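Local coordinates for protein SYE1 (Shewanella oneidensis, PDB 4AWT) that binds flavin mononucleotide and probably works as an NAD(P)H-dependent oxidoreductase acting on CH-CH groups, at residues K66-T71 against Q100-G105; A182-L187 against G231-P236; N328-E333 against Y360-A365. The protein carries 1 engineered substitution. All coordinates share one frame; numbering follows the deposited sequence.

Contact 1: K66-T71 against Q100-G105; sequences KGYAWT and QLWHVG. With FMN (flavin mononucleotide), chain B; BOG (octyl beta-D-glucopyranoside), chain D.
Tyr-68 and Trp-102 form the aromatic part of this contact. Their planes are only 16° apart, but the rings are slid past each other and barely overlap. They meet at one corner, where Tyr-68 CD1 lies 3.5 Å from Trp-102 CH2. Tyr-68 OH is hydrogen-bonded to Tyr-186.

Aliphatic packing adds to this. Thr-71 CG2 comes to the indole edge, 4.2 Å from Trp-102 CZ3, while the Thr-71 hydroxyl bonds to Gln-60. Val-104 CG1 is anti to its carbonyl carbon (chi1 -60°), which sets it 3.6 Å from Gly-67 N and over one face of Trp-102. Val-104 CG2 is 3.5 Å from Lys-66 O. A CB on Gly-67 would clash with Val-104 CG1, so the backbone can come this close because it is glycine.

Gln-100 carries the bonds to the flavin. FMN N3 donates to Gln-100 OE1 at 2.9 Å, and Gln-100 NE2 donates to FMN O2 at 2.8 Å. NE2 is also hydrogen-bonded to Glu-179, which helps fix the carboxamide against the pyrimidine side of the flavin. O2 of the bound octyl glucoside lies over one face of Tyr-68, toward the rim. The arrangement is that of a flavin site at the C-terminal mouth of a TIM barrel.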
# COMPACT_ATOMS: atom_id res chain seq x y z
N LYS A 66 6.96 8.77 -7.73
CA LYS A 66 6.31 7.85 -8.67
C LYS A 66 7.28 6.79 -9.18
O LYS A 66 8.43 7.13 -9.51
CB LYS A 66 5.79 8.67 -9.83
CG LYS A 66 5.05 7.95 -10.91
CD LYS A 66 4.60 8.93 -12.00
CE LYS A 66 4.05 8.31 -13.25
NZ LYS A 66 3.67 9.39 -14.19
N GLY A 67 6.80 5.54 -9.26
CA GLY A 67 7.58 4.43 -9.75
C GLY A 67 7.18 3.82 -11.07
O GLY A 67 7.99 3.14 -11.68
N TYR A 68 5.92 4.02 -11.45
CA TYR A 68 5.29 3.29 -12.54
C TYR A 68 4.48 4.24 -13.35
O TYR A 68 3.85 5.16 -12.82
CB TYR A 68 4.41 2.13 -12.00
CG TYR A 68 5.19 1.21 -11.10
CD1 TYR A 68 5.31 1.51 -9.74
CD2 TYR A 68 5.79 0.06 -11.57
CE1 TYR A 68 6.06 0.72 -8.89
CE2 TYR A 68 6.51 -0.76 -10.72
CZ TYR A 68 6.66 -0.42 -9.38
OH TYR A 68 7.38 -1.17 -8.51
N ALA A 69 4.40 3.98 -14.67
CA ALA A 69 3.62 4.85 -15.52
C ALA A 69 2.15 4.87 -15.07
O ALA A 69 1.56 3.88 -14.69
CB ALA A 69 3.67 4.37 -16.96
N TRP A 70 1.57 6.06 -15.18
CA TRP A 70 0.11 6.26 -15.15
C TRP A 70 -0.49 5.96 -13.78
O TRP A 70 -1.70 5.70 -13.69
CB TRP A 70 -0.65 5.50 -16.25
CG TRP A 70 0.03 5.54 -17.59
CD1 TRP A 70 0.43 6.68 -18.27
CD2 TRP A 70 0.39 4.43 -18.39
NE1 TRP A 70 1.00 6.32 -19.45
CE2 TRP A 70 1.01 4.94 -19.55
CE3 TRP A 70 0.26 3.06 -18.22
CZ2 TRP A 70 1.48 4.08 -20.53
CZ3 TRP A 70 0.73 2.21 -19.19
CH2 TRP A 70 1.33 2.73 -20.34
N THR A 71 0.28 6.00 -12.70
CA THR A 71 -0.30 5.88 -11.38
C THR A 71 -0.84 7.22 -10.94
O THR A 71 -0.29 8.30 -11.28
CB THR A 71 0.70 5.30 -10.36
OG1 THR A 71 1.84 6.18 -10.20
CG2 THR A 71 1.24 3.97 -10.83
N GLN A 100 -3.51 5.07 -0.02
CA GLN A 100 -2.15 4.58 0.24
C GLN A 100 -1.13 5.60 -0.27
O GLN A 100 -0.91 5.74 -1.46
CB GLN A 100 -1.88 3.22 -0.38
CG GLN A 100 -0.51 2.75 0.10
CD GLN A 100 -0.01 1.52 -0.56
OE1 GLN A 100 0.19 1.48 -1.79
NE2 GLN A 100 0.26 0.49 0.22
N LEU A 101 -0.50 6.32 0.66
CA LEU A 101 0.48 7.35 0.30
C LEU A 101 1.80 6.68 -0.06
O LEU A 101 2.36 5.93 0.73
CB LEU A 101 0.67 8.31 1.45
CG LEU A 101 -0.58 8.97 1.99
CD1 LEU A 101 -0.21 9.98 3.08
CD2 LEU A 101 -1.40 9.64 0.90
N TRP A 102 2.30 7.01 -1.26
CA TRP A 102 3.40 6.27 -1.86
C TRP A 102 4.61 7.17 -2.14
O TRP A 102 4.48 8.21 -2.78
CB TRP A 102 2.97 5.65 -3.18
CG TRP A 102 3.67 4.40 -3.59
CD1 TRP A 102 4.60 3.65 -2.94
CD2 TRP A 102 3.40 3.73 -4.82
NE1 TRP A 102 4.91 2.53 -3.69
CE2 TRP A 102 4.17 2.55 -4.83
CE3 TRP A 102 2.54 3.99 -5.89
CZ2 TRP A 102 4.09 1.64 -5.88
CZ3 TRP A 102 2.48 3.07 -6.92
CH2 TRP A 102 3.22 1.95 -6.91
N HIS A 103 5.78 6.67 -1.76
CA HIS A 103 7.06 7.15 -2.30
C HIS A 103 7.87 5.90 -2.58
O HIS A 103 8.17 5.12 -1.68
CB HIS A 103 7.81 8.09 -1.37
CG HIS A 103 8.93 8.83 -2.05
ND1 HIS A 103 9.85 8.25 -2.81
CD2 HIS A 103 9.13 10.17 -2.07
CE1 HIS A 103 10.65 9.19 -3.27
NE2 HIS A 103 10.25 10.37 -2.84
N VAL A 104 8.22 5.70 -3.86
CA VAL A 104 8.91 4.51 -4.28
C VAL A 104 10.41 4.52 -4.04
O VAL A 104 11.06 3.46 -4.16
CB VAL A 104 8.66 4.23 -5.77
CG1 VAL A 104 7.17 4.04 -6.04
CG2 VAL A 104 9.29 5.32 -6.64
N GLY A 105 11.01 5.64 -3.74
CA GLY A 105 12.44 5.76 -3.58
C GLY A 105 13.12 5.31 -4.82
O GLY A 105 12.85 5.76 -5.94
N1 FMN B . 0.69 -3.34 -2.81
C2 FMN B . 0.77 -2.11 -2.33
O2 FMN B . 1.05 -1.87 -1.12
N3 FMN B . 0.55 -1.02 -3.17
C4 FMN B . 0.24 -1.15 -4.51
O4 FMN B . -0.05 -0.12 -5.17
C4A FMN B . 0.26 -2.45 -5.02
N5 FMN B . 0.05 -2.68 -6.37
C5A FMN B . -0.33 -3.99 -6.76
C6 FMN B . -0.81 -4.22 -8.03
C7 FMN B . -1.23 -5.50 -8.45
C7M FMN B . -1.86 -5.64 -9.82
C8 FMN B . -1.11 -6.54 -7.58
C8M FMN B . -1.57 -7.94 -7.93
C9 FMN B . -0.61 -6.32 -6.28
C9A FMN B . -0.23 -5.05 -5.85
N10 FMN B . 0.21 -4.82 -4.53
C10 FMN B . 0.40 -3.51 -4.10
C1' FMN B . 0.26 -5.93 -3.58
C2' FMN B . -1.13 -6.34 -3.06
O2' FMN B . -1.67 -5.34 -2.21
C3' FMN B . -1.09 -7.62 -2.24
O3' FMN B . -0.37 -7.46 -1.03
C4' FMN B . -0.54 -8.85 -2.99
O4' FMN B . -1.07 -8.95 -4.30
C5' FMN B . -0.70 -10.13 -2.20
O5' FMN B . -2.09 -10.44 -1.98
P FMN B . -2.83 -11.51 -2.93
O1P FMN B . -2.91 -10.89 -4.30
O2P FMN B . -2.00 -12.77 -2.92
O3P FMN B . -4.18 -11.67 -2.27
C1 BOG D . 4.34 -4.14 -9.47
O1 BOG D . 4.12 -5.06 -10.50
C2 BOG D . 3.22 -3.16 -9.33
O2 BOG D . 3.11 -2.33 -10.46
C3 BOG D . 3.41 -2.22 -8.12
O3 BOG D . 2.24 -1.48 -7.89
C4 BOG D . 3.62 -3.10 -6.88
O4 BOG D . 3.87 -2.27 -5.80
C5 BOG D . 4.74 -4.11 -7.08
O5 BOG D . 4.39 -4.88 -8.21
C6 BOG D . 4.93 -5.00 -5.87
O6 BOG D . 6.05 -5.81 -6.16
C1' BOG D . 5.29 -5.61 -11.06
C2' BOG D . 5.07 -6.47 -12.30
C3' BOG D . 3.96 -7.47 -12.17
C4' BOG D . 3.84 -8.65 -13.13
C5' BOG D . 2.48 -8.54 -13.83
C6' BOG D . 2.66 -8.19 -15.31
C7' BOG D . 1.29 -8.06 -15.99
C8' BOG D . 1.54 -8.28 -17.48

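Contact 2: A182-L187 against G231-P236; sequences AANGYL and GVRLAP. With FMN (flavin mononucleotide), chain B; BOG (octyl beta-D-glucopyranoside), chain D.
At the C-terminal mouth of the TIM barrel, Ala-182 to Asn-184, just after strand 177-181, lie against Val-232 to Ala-235 at the end of the neighbouring parallel strand 230-234. The direct backbone bond runs from Ala-182 N to Arg-233 O at 2.9 Å, bent to 132° at the hydrogen. Beyond it the two chains are joined by a bridging water, which donates to Ala-182 O and accepts from Ala-235 N, both at 2.8 Å.

Small methyl groups fill the space between the chains. Ala-183 CB is 3.8 Å from Ala-235 CB, and Ala-182 CB is 3.8 Å from Leu-234 CD2. Asn-184 OD1 rests 3.5 Å from Ala-235 CB. A type I' turn from Ala-183 to Tyr-186, with positive phi at Asn-184 and Gly-185, then brings the Tyr-186 hydroxyl to O4 of the bound octyl glucoside.

Arg-233 leaves its strand with CG anti to the backbone N (chi1 -157°) and an extended chain. Its NH1 donates to FMN O2 at 2.8 Å and to FMN O2' at 3.0 Å. NH2 donates to FMN O3'. FMN N1 lies at the guanidinium edge, in its plane, where the positive charge would probably favour negative charge on N1 and O2 of a reduced flavin. Such an arginine on a barrel strand is characteristic of the flavin site of the Old Yellow Enzyme family.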
# COMPACT_ATOMS: atom_id res chain seq x y z
N ALA A 182 5.04 1.57 3.68
CA ALA A 182 6.37 1.38 4.19
C ALA A 182 6.86 -0.03 3.91
O ALA A 182 7.77 -0.53 4.59
CB ALA A 182 6.44 1.73 5.68
N ALA A 183 6.34 -0.63 2.85
CA ALA A 183 6.52 -2.03 2.50
C ALA A 183 7.11 -2.15 1.09
O ALA A 183 7.46 -1.17 0.44
CB ALA A 183 5.18 -2.75 2.66
N ASN A 184 7.21 -3.40 0.66
CA ASN A 184 7.51 -3.91 -0.66
C ASN A 184 8.67 -3.15 -1.32
O ASN A 184 8.67 -2.94 -2.54
CB ASN A 184 6.26 -3.94 -1.52
CG ASN A 184 5.25 -4.89 -0.92
OD1 ASN A 184 5.53 -5.62 0.01
ND2 ASN A 184 4.05 -4.87 -1.45
N GLY A 185 9.69 -2.85 -0.54
CA GLY A 185 10.93 -2.36 -1.09
C GLY A 185 10.95 -0.89 -1.44
O GLY A 185 11.93 -0.44 -2.05
N TYR A 186 9.93 -0.13 -1.06
CA TYR A 186 9.83 1.29 -1.42
C TYR A 186 10.61 2.14 -0.43
O TYR A 186 11.43 1.66 0.32
CB TYR A 186 8.37 1.64 -1.70
CG TYR A 186 7.85 0.83 -2.88
CD1 TYR A 186 8.40 0.98 -4.15
CD2 TYR A 186 6.82 -0.07 -2.71
CE1 TYR A 186 7.94 0.26 -5.22
CE2 TYR A 186 6.34 -0.79 -3.78
CZ TYR A 186 6.89 -0.66 -5.04
OH TYR A 186 6.40 -1.41 -6.06
N LEU A 187 10.45 3.49 -0.51
CA LEU A 187 11.43 4.37 0.12
C LEU A 187 11.62 4.09 1.59
O LEU A 187 12.76 3.95 2.06
CB LEU A 187 11.02 5.84 -0.05
CG LEU A 187 12.04 6.81 0.55
CD1 LEU A 187 13.40 6.75 -0.11
CD2 LEU A 187 11.48 8.23 0.50
N GLY A 231 -2.98 4.31 8.99
CA GLY A 231 -2.50 2.93 8.97
C GLY A 231 -1.12 2.90 8.34
O GLY A 231 -0.72 3.84 7.66
N VAL A 232 -0.39 1.79 8.54
CA VAL A 232 0.92 1.62 7.98
C VAL A 232 1.04 0.21 7.42
O VAL A 232 0.61 -0.73 8.08
CB VAL A 232 2.03 1.89 9.00
CG1 VAL A 232 3.42 1.62 8.43
CG2 VAL A 232 1.94 3.31 9.54
N ARG A 233 1.67 0.07 6.26
CA ARG A 233 1.95 -1.22 5.65
C ARG A 233 3.44 -1.52 5.75
O ARG A 233 4.28 -0.69 5.40
CB ARG A 233 1.50 -1.24 4.19
CG ARG A 233 1.26 -2.67 3.71
CD ARG A 233 0.63 -2.76 2.34
NE ARG A 233 -0.02 -4.06 2.20
CZ ARG A 233 -0.33 -4.68 1.07
NH1 ARG A 233 0.11 -4.29 -0.08
NH2 ARG A 233 -1.07 -5.79 1.14
N LEU A 234 3.75 -2.76 6.20
CA LEU A 234 5.10 -3.28 6.33
C LEU A 234 5.21 -4.62 5.62
O LEU A 234 4.22 -5.35 5.48
CB LEU A 234 5.51 -3.48 7.81
CG LEU A 234 5.53 -2.22 8.66
CD1 LEU A 234 5.88 -2.61 10.09
CD2 LEU A 234 6.51 -1.16 8.14
N ALA A 235 6.43 -4.97 5.22
CA ALA A 235 6.75 -6.24 4.59
C ALA A 235 7.98 -6.83 5.26
O ALA A 235 9.11 -6.66 4.79
CB ALA A 235 6.98 -6.07 3.12
N PRO A 236 7.81 -7.53 6.37
CA PRO A 236 8.98 -7.99 7.13
C PRO A 236 9.87 -8.96 6.36
O PRO A 236 11.10 -8.91 6.56
CB PRO A 236 8.37 -8.66 8.36
CG PRO A 236 7.04 -7.98 8.55
CD PRO A 236 6.55 -7.75 7.12
N1 FMN B . 0.69 -3.34 -2.81
C2 FMN B . 0.77 -2.11 -2.33
O2 FMN B . 1.05 -1.87 -1.12
N3 FMN B . 0.55 -1.02 -3.17
C4 FMN B . 0.24 -1.15 -4.51
O4 FMN B . -0.05 -0.12 -5.17
C4A FMN B . 0.26 -2.45 -5.02
N5 FMN B . 0.05 -2.68 -6.37
C5A FMN B . -0.33 -3.99 -6.76
C6 FMN B . -0.81 -4.22 -8.03
C7 FMN B . -1.23 -5.50 -8.45
C7M FMN B . -1.86 -5.64 -9.82
C8 FMN B . -1.11 -6.54 -7.58
C8M FMN B . -1.57 -7.94 -7.93
C9 FMN B . -0.61 -6.32 -6.28
C9A FMN B . -0.23 -5.05 -5.85
N10 FMN B . 0.21 -4.82 -4.53
C10 FMN B . 0.40 -3.51 -4.10
C1' FMN B . 0.26 -5.93 -3.58
C2' FMN B . -1.13 -6.34 -3.06
O2' FMN B . -1.67 -5.34 -2.21
C3' FMN B . -1.09 -7.62 -2.24
O3' FMN B . -0.37 -7.46 -1.03
C4' FMN B . -0.54 -8.85 -2.99
O4' FMN B . -1.07 -8.95 -4.30
C5' FMN B . -0.70 -10.13 -2.20
O5' FMN B . -2.09 -10.44 -1.98
P FMN B . -2.83 -11.51 -2.93
O1P FMN B . -2.91 -10.89 -4.30
O2P FMN B . -2.00 -12.77 -2.92
O3P FMN B . -4.18 -11.67 -2.27
C1 BOG D . 4.34 -4.14 -9.47
O1 BOG D . 4.12 -5.06 -10.50
C2 BOG D . 3.22 -3.16 -9.33
O2 BOG D . 3.11 -2.33 -10.46
C3 BOG D . 3.41 -2.22 -8.12
O3 BOG D . 2.24 -1.48 -7.89
C4 BOG D . 3.62 -3.10 -6.88
O4 BOG D . 3.87 -2.27 -5.80
C5 BOG D . 4.74 -4.11 -7.08
O5 BOG D . 4.39 -4.88 -8.21
C6 BOG D . 4.93 -5.00 -5.87
O6 BOG D . 6.05 -5.81 -6.16
C1' BOG D . 5.29 -5.61 -11.06
C2' BOG D . 5.07 -6.47 -12.30
C3' BOG D . 3.96 -7.47 -12.17
C4' BOG D . 3.84 -8.65 -13.13
C5' BOG D . 2.48 -8.54 -13.83
C6' BOG D . 2.66 -8.19 -15.31
C7' BOG D . 1.29 -8.06 -15.99
C8' BOG D . 1.54 -8.28 -17.48
O HOH W 1 8.55 -3.09 5.37

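Contact 3: N328-E333 against Y360-A365; sequences NPDLPE and YPTYQA
Pro-329 and Asp-330 meet the C-terminal tail along Tyr-360 to Tyr-363. The Pro-329 ring lies against the tail backbone: its CG is 3.4 Å from Tyr-360 O, and its CD is 3.6 Å from Pro-361 O. Pro-329 CD also lies 4.1 Å from Tyr-360 CB. The phenol ring of Tyr-360 leads away from here, and its hydroxyl bonds to Val-345.

Asp-330 supplies the polar grip. Tyr-363 N donates to Asp-330 OD2 at 2.8 Å, in a nearly straight bond of 178°. The N-H comes in on the syn side, 28° out of the carboxylate plane. The Asp-330 torsion puts CG between its own backbone N and carbonyl carbon (chi1 58°), which turns the carboxylate to the tail. OD1 makes a salt bridge to Arg-334, so both oxygens have partners.

Both residues sit in a type I turn from Asn-328 to Leu-331, which links helix 323-327 to helix 331-337 after the last barrel strand. Asp-330 holds the N-cap position, but its side chain makes no capping bond. An alanine here would probably leave Tyr-363 N and Arg-334 NE without their carboxylate and the tail less firmly held at this point.

Thr-362 packs at the exposed margin. Its CB lies 3.5 Å from Asp-330 OD2, and its CG2 is 4.1 Å from Pro-329 CG. Beyond it the Tyr-363 ring stacks on Tyr-339.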
# COMPACT_ATOMS: atom_id res chain seq x y z
N ASN A 328 -13.05 -10.33 -9.16
CA ASN A 328 -14.29 -10.67 -8.48
C ASN A 328 -14.76 -9.43 -7.73
O ASN A 328 -14.40 -9.20 -6.59
CB ASN A 328 -14.11 -11.82 -7.49
CG ASN A 328 -13.68 -13.08 -8.23
OD1 ASN A 328 -14.52 -13.81 -8.75
ND2 ASN A 328 -12.37 -13.28 -8.30
N PRO A 329 -15.56 -8.56 -8.40
CA PRO A 329 -15.98 -7.34 -7.72
C PRO A 329 -16.78 -7.62 -6.47
O PRO A 329 -16.75 -6.87 -5.50
CB PRO A 329 -16.78 -6.58 -8.79
CG PRO A 329 -17.25 -7.67 -9.75
CD PRO A 329 -16.09 -8.64 -9.78
N ASP A 330 -17.54 -8.73 -6.52
CA ASP A 330 -18.35 -9.26 -5.46
C ASP A 330 -17.63 -10.34 -4.70
O ASP A 330 -18.23 -11.34 -4.24
CB ASP A 330 -19.68 -9.79 -6.00
CG ASP A 330 -19.55 -10.86 -7.03
OD1 ASP A 330 -18.45 -11.03 -7.63
OD2 ASP A 330 -20.57 -11.54 -7.27
N LEU A 331 -16.31 -10.19 -4.48
CA LEU A 331 -15.55 -11.19 -3.78
C LEU A 331 -16.16 -11.55 -2.45
O LEU A 331 -16.26 -12.76 -2.13
CB LEU A 331 -14.08 -10.75 -3.62
CG LEU A 331 -13.22 -11.78 -2.91
CD1 LEU A 331 -13.03 -13.04 -3.70
CD2 LEU A 331 -11.87 -11.16 -2.57
N PRO A 332 -16.60 -10.61 -1.61
CA PRO A 332 -17.16 -11.02 -0.30
C PRO A 332 -18.33 -12.01 -0.47
O PRO A 332 -18.35 -13.05 0.22
CB PRO A 332 -17.54 -9.71 0.35
CG PRO A 332 -16.56 -8.70 -0.26
CD PRO A 332 -16.48 -9.14 -1.71
N GLU A 333 -19.26 -11.71 -1.33
CA GLU A 333 -20.40 -12.64 -1.53
C GLU A 333 -19.94 -13.98 -1.97
O GLU A 333 -20.47 -15.01 -1.57
CB GLU A 333 -21.39 -12.03 -2.52
CG GLU A 333 -22.66 -12.80 -2.68
CD GLU A 333 -23.65 -12.61 -1.57
OE1 GLU A 333 -23.36 -11.92 -0.56
OE2 GLU A 333 -24.71 -13.25 -1.60
N TYR A 360 -15.24 -7.11 -15.22
CA TYR A 360 -15.37 -8.39 -14.58
C TYR A 360 -16.76 -8.47 -13.97
O TYR A 360 -17.09 -7.61 -13.12
CB TYR A 360 -14.33 -8.62 -13.53
CG TYR A 360 -12.92 -8.83 -13.99
CD1 TYR A 360 -12.47 -10.08 -14.40
CD2 TYR A 360 -12.00 -7.79 -14.00
CE1 TYR A 360 -11.15 -10.29 -14.77
CE2 TYR A 360 -10.70 -7.98 -14.39
CZ TYR A 360 -10.28 -9.24 -14.76
OH TYR A 360 -8.96 -9.49 -15.11
N PRO A 361 -17.61 -9.40 -14.35
CA PRO A 361 -18.99 -9.41 -13.80
C PRO A 361 -19.09 -9.90 -12.38
O PRO A 361 -18.22 -10.62 -11.86
CB PRO A 361 -19.73 -10.34 -14.74
CG PRO A 361 -18.75 -11.14 -15.32
CD PRO A 361 -17.41 -10.43 -15.37
N THR A 362 -20.20 -9.53 -11.76
CA THR A 362 -20.60 -10.22 -10.56
C THR A 362 -21.03 -11.64 -10.88
O THR A 362 -21.32 -12.00 -12.02
CB THR A 362 -21.73 -9.46 -9.85
OG1 THR A 362 -22.84 -9.36 -10.75
CG2 THR A 362 -21.28 -8.05 -9.44
N TYR A 363 -21.06 -12.47 -9.83
CA TYR A 363 -21.35 -13.89 -10.02
C TYR A 363 -22.79 -14.08 -10.46
O TYR A 363 -23.73 -13.49 -9.90
CB TYR A 363 -21.14 -14.61 -8.68
CG TYR A 363 -21.42 -16.10 -8.81
CD1 TYR A 363 -20.56 -16.91 -9.53
CD2 TYR A 363 -22.55 -16.67 -8.26
CE1 TYR A 363 -20.81 -18.24 -9.69
CE2 TYR A 363 -22.82 -18.02 -8.41
CZ TYR A 363 -21.93 -18.80 -9.12
OH TYR A 363 -22.16 -20.13 -9.27
N GLN A 364 -22.98 -14.94 -11.44
CA GLN A 364 -24.34 -15.32 -11.86
C GLN A 364 -24.32 -16.82 -12.11
O GLN A 364 -23.56 -17.28 -12.99
CB GLN A 364 -24.71 -14.54 -13.15
CG GLN A 364 -25.98 -15.00 -13.70
CD GLN A 364 -27.22 -14.88 -12.87
OE1 GLN A 364 -27.57 -13.72 -12.64
NE2 GLN A 364 -27.79 -16.05 -12.54
N ALA A 365 -25.11 -17.56 -11.38
CA ALA A 365 -25.18 -18.97 -11.64
C ALA A 365 -25.76 -19.26 -13.03
O ALA A 365 -25.39 -20.32 -13.58
CB ALA A 365 -25.99 -19.56 -10.53
OXT ALA A 365 -26.54 -18.46 -13.54

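Contacts 1 and 2 are neighbours at the mouth of the barrel, with centres 13 Å apart. They touch directly. The hydrogen bond between Tyr-68 OH and Tyr-186 OH, 2.6 Å long, joins them. A backbone hydrogen bond between His-103 O and Leu-187 N, 3.0 Å long, is a second tie. Both contacts reach the flavin and the octyl glucoside, and FMN O2 receives bonds from each, through Gln-100 and Arg-233. Contact 3 stands apart at the surface. Its centre is 29 Å from that of contact 1 and 30 Å from that of contact 2. It touches neither, and its Tyr-360 side chain is still about 10 Å from the flavin.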